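Local coordinates for phosphoribosylaminoimidazole carboxylase, ATPase subunit (Thermus thermophilus, PDB 3AW8), which probably catalyses the ATP-dependent carboxylation of 5-aminoimidazole ribonucleotide with bicarbonate to N5-carboxyaminoimidazole ribonucleotide, a step of de novo purine synthesis, at residues 324-329 with 336-341. Sequence-based numbering, arbitrary orientation.
Sequences HWYGKA and VGHITL
The first torsions help bring Tyr326 and His338 together: CG of Tyr326 lies anti to its carbonyl carbon (chi1 -53°), laying the phenol across Gly337, while CG of His338 sits between backbone N and carbonyl carbon (chi1 77°), turning the imidazole to the phenol's tip. There Tyr326 OH and His338 ND1 share a hydrogen bond of 2.5 Å at the imidazole edge, the two rings otherwise meeting rim to rim. Gly337 CA stands 3.3 Å from the centroid of the Tyr326 ring, over its face, a CH-pi contact. An alanine in place of Tyr326 would probably leave His338 ND1 without this partner and open a gap over Gly337. Along the backbone, antiparallel strands 321-325 and 335-343 form a beta hairpin within the C-terminal domain of this ATP-grasp enzyme, with His324 and His338 as a hydrogen-bonded pair: His338 N reaches His324 O at 2.9 Å and His324 N returns to His338 O. Val336 and Gly337 both face Leu305 of the adjoining strand 299-306, a classic beta bulge. The histidine rings are nearly parallel (3°) but slid apart; instead His324 CB packs over the His338 face, 3.7 Å from its centroid. His324 NE2 is hydrogen-bonded to Glu272. At the bulge, Val336 O accepts from Tyr326 N at 3.1 Å and from a water, and stands 3.2 Å above the plane of the Trp325 ring, offset toward its rim; Trp325 CH2 touches Val336 CG2 at 3.3 Å.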
loop_
_atom_site.group_PDB
_atom_site.type_symbol
_atom_site.label_atom_id
_atom_site.label_comp_id
_atom_site.label_asym_id
_atom_site.label_seq_id
_atom_site.Cartn_x
_atom_site.Cartn_y
_atom_site.Cartn_z
ATOM N N HIS A 324 8.555 3.003 -6.450
ATOM C CA HIS A 324 8.860 2.548 -5.096
ATOM C C HIS A 324 10.311 2.889 -4.815
ATOM O O HIS A 324 11.214 2.231 -5.327
ATOM C CB HIS A 324 8.644 1.039 -4.965
ATOM C CG HIS A 324 7.205 0.643 -4.855
ATOM N ND1 HIS A 324 6.555 0.519 -3.643
ATOM C CD2 HIS A 324 6.274 0.389 -5.807
ATOM C CE1 HIS A 324 5.289 0.208 -3.854
ATOM N NE2 HIS A 324 5.092 0.125 -5.159
ATOM N N TRP A 325 10.534 3.939 -4.032
ATOM C CA TRP A 325 11.882 4.350 -3.685
ATOM C C TRP A 325 12.127 3.811 -2.278
ATOM O O TRP A 325 11.355 4.088 -1.364
ATOM C CB TRP A 325 11.998 5.878 -3.715
ATOM C CG TRP A 325 13.413 6.338 -3.614
ATOM C CD1 TRP A 325 13.989 7.032 -2.583
ATOM C CD2 TRP A 325 14.466 6.046 -4.541
ATOM N NE1 TRP A 325 15.337 7.181 -2.810
ATOM C CE2 TRP A 325 15.655 6.584 -4.004
ATOM C CE3 TRP A 325 14.519 5.372 -5.771
ATOM C CZ2 TRP A 325 16.884 6.468 -4.652
ATOM C CZ3 TRP A 325 15.745 5.253 -6.415
ATOM C CH2 TRP A 325 16.911 5.799 -5.852
ATOM N N TYR A 326 13.194 3.046 -2.089
ATOM C CA TYR A 326 13.442 2.456 -0.778
ATOM C C TYR A 326 13.984 3.363 0.316
ATOM O O TYR A 326 14.005 2.967 1.481
ATOM C CB TYR A 326 14.349 1.231 -0.920
ATOM C CG TYR A 326 13.836 0.224 -1.923
ATOM C CD1 TYR A 326 12.462 0.068 -2.147
ATOM C CD2 TYR A 326 14.716 -0.584 -2.639
ATOM C CE1 TYR A 326 11.987 -0.862 -3.056
ATOM C CE2 TYR A 326 14.250 -1.517 -3.547
ATOM C CZ TYR A 326 12.884 -1.651 -3.750
ATOM O OH TYR A 326 12.416 -2.596 -4.634
ATOM N N GLY A 327 14.416 4.568 -0.047
ATOM C CA GLY A 327 14.953 5.478 0.950
ATOM C C GLY A 327 16.417 5.226 1.268
ATOM O O GLY A 327 16.968 5.824 2.182
ATOM N N LYS A 328 17.048 4.335 0.513
ATOM C CA LYS A 328 18.458 4.012 0.710
ATOM C C LYS A 328 19.305 5.001 -0.082
ATOM O O LYS A 328 18.841 5.565 -1.071
ATOM C CB LYS A 328 18.733 2.579 0.232
ATOM C CG LYS A 328 17.854 1.532 0.931
ATOM C CD LYS A 328 17.820 0.169 0.226
ATOM C CE LYS A 328 19.148 -0.571 0.295
ATOM N NZ LYS A 328 19.106 -1.878 -0.426
ATOM N N ALA A 329 20.538 5.230 0.362
ATOM C CA ALA A 329 21.441 6.146 -0.331
ATOM C C ALA A 329 21.919 5.454 -1.590
ATOM O O ALA A 329 22.300 4.285 -1.553
ATOM C CB ALA A 329 22.622 6.485 0.547
ATOM N N VAL A 336 18.046 0.385 -5.049
ATOM C CA VAL A 336 17.520 1.576 -4.401
ATOM C C VAL A 336 16.041 1.801 -4.617
ATOM O O VAL A 336 15.479 2.765 -4.110
ATOM C CB VAL A 336 18.298 2.833 -4.841
ATOM C CG1 VAL A 336 19.672 2.825 -4.214
ATOM C CG2 VAL A 336 18.429 2.868 -6.346
ATOM N N GLY A 337 15.407 0.907 -5.362
ATOM C CA GLY A 337 13.982 1.032 -5.587
ATOM C C GLY A 337 13.543 0.128 -6.713
ATOM O O GLY A 337 14.299 -0.725 -7.169
ATOM N N HIS A 338 12.301 0.285 -7.141
ATOM C CA HIS A 338 11.795 -0.472 -8.263
ATOM C C HIS A 338 10.543 0.232 -8.802
ATOM O O HIS A 338 10.001 1.137 -8.164
ATOM C CB HIS A 338 11.501 -1.929 -7.867
ATOM C CG HIS A 338 10.230 -2.117 -7.100
ATOM N ND1 HIS A 338 10.176 -2.092 -5.722
ATOM C CD2 HIS A 338 8.964 -2.351 -7.521
ATOM C CE1 HIS A 338 8.933 -2.307 -5.329
ATOM N NE2 HIS A 338 8.179 -2.467 -6.401
ATOM N N ILE A 339 10.107 -0.175 -9.988
ATOM C CA ILE A 339 8.932 0.403 -10.618
ATOM C C ILE A 339 8.046 -0.708 -11.140
ATOM O O ILE A 339 8.491 -1.541 -11.918
ATOM C CB ILE A 339 9.310 1.279 -11.833
ATOM C CG1 ILE A 339 10.222 2.426 -11.402
ATOM C CG2 ILE A 339 8.044 1.809 -12.498
ATOM C CD1 ILE A 339 10.786 3.196 -12.569
ATOM N N THR A 340 6.791 -0.731 -10.716
ATOM C CA THR A 340 5.888 -1.743 -11.222
ATOM C C THR A 340 4.883 -1.111 -12.161
ATOM O O THR A 340 4.161 -0.189 -11.792
ATOM C CB THR A 340 5.142 -2.471 -10.109
ATOM O OG1 THR A 340 6.059 -3.324 -9.411
ATOM C CG2 THR A 340 4.009 -3.317 -10.701
ATOM N N LEU A 341 4.874 -1.613 -13.391
ATOM C CA LEU A 341 3.974 -1.148 -14.434
ATOM C C LEU A 341 2.873 -2.179 -14.549
ATOM O O LEU A 341 3.124 -3.335 -14.884
ATOM C CB LEU A 341 4.729 -1.035 -15.758
ATOM C CG LEU A 341 3.980 -0.567 -17.009
ATOM C CD1 LEU A 341 3.384 0.817 -16.797
ATOM C CD2 LEU A 341 4.952 -0.552 -18.178
HETATM O O HOH W 1 16.527 4.142 -2.303
#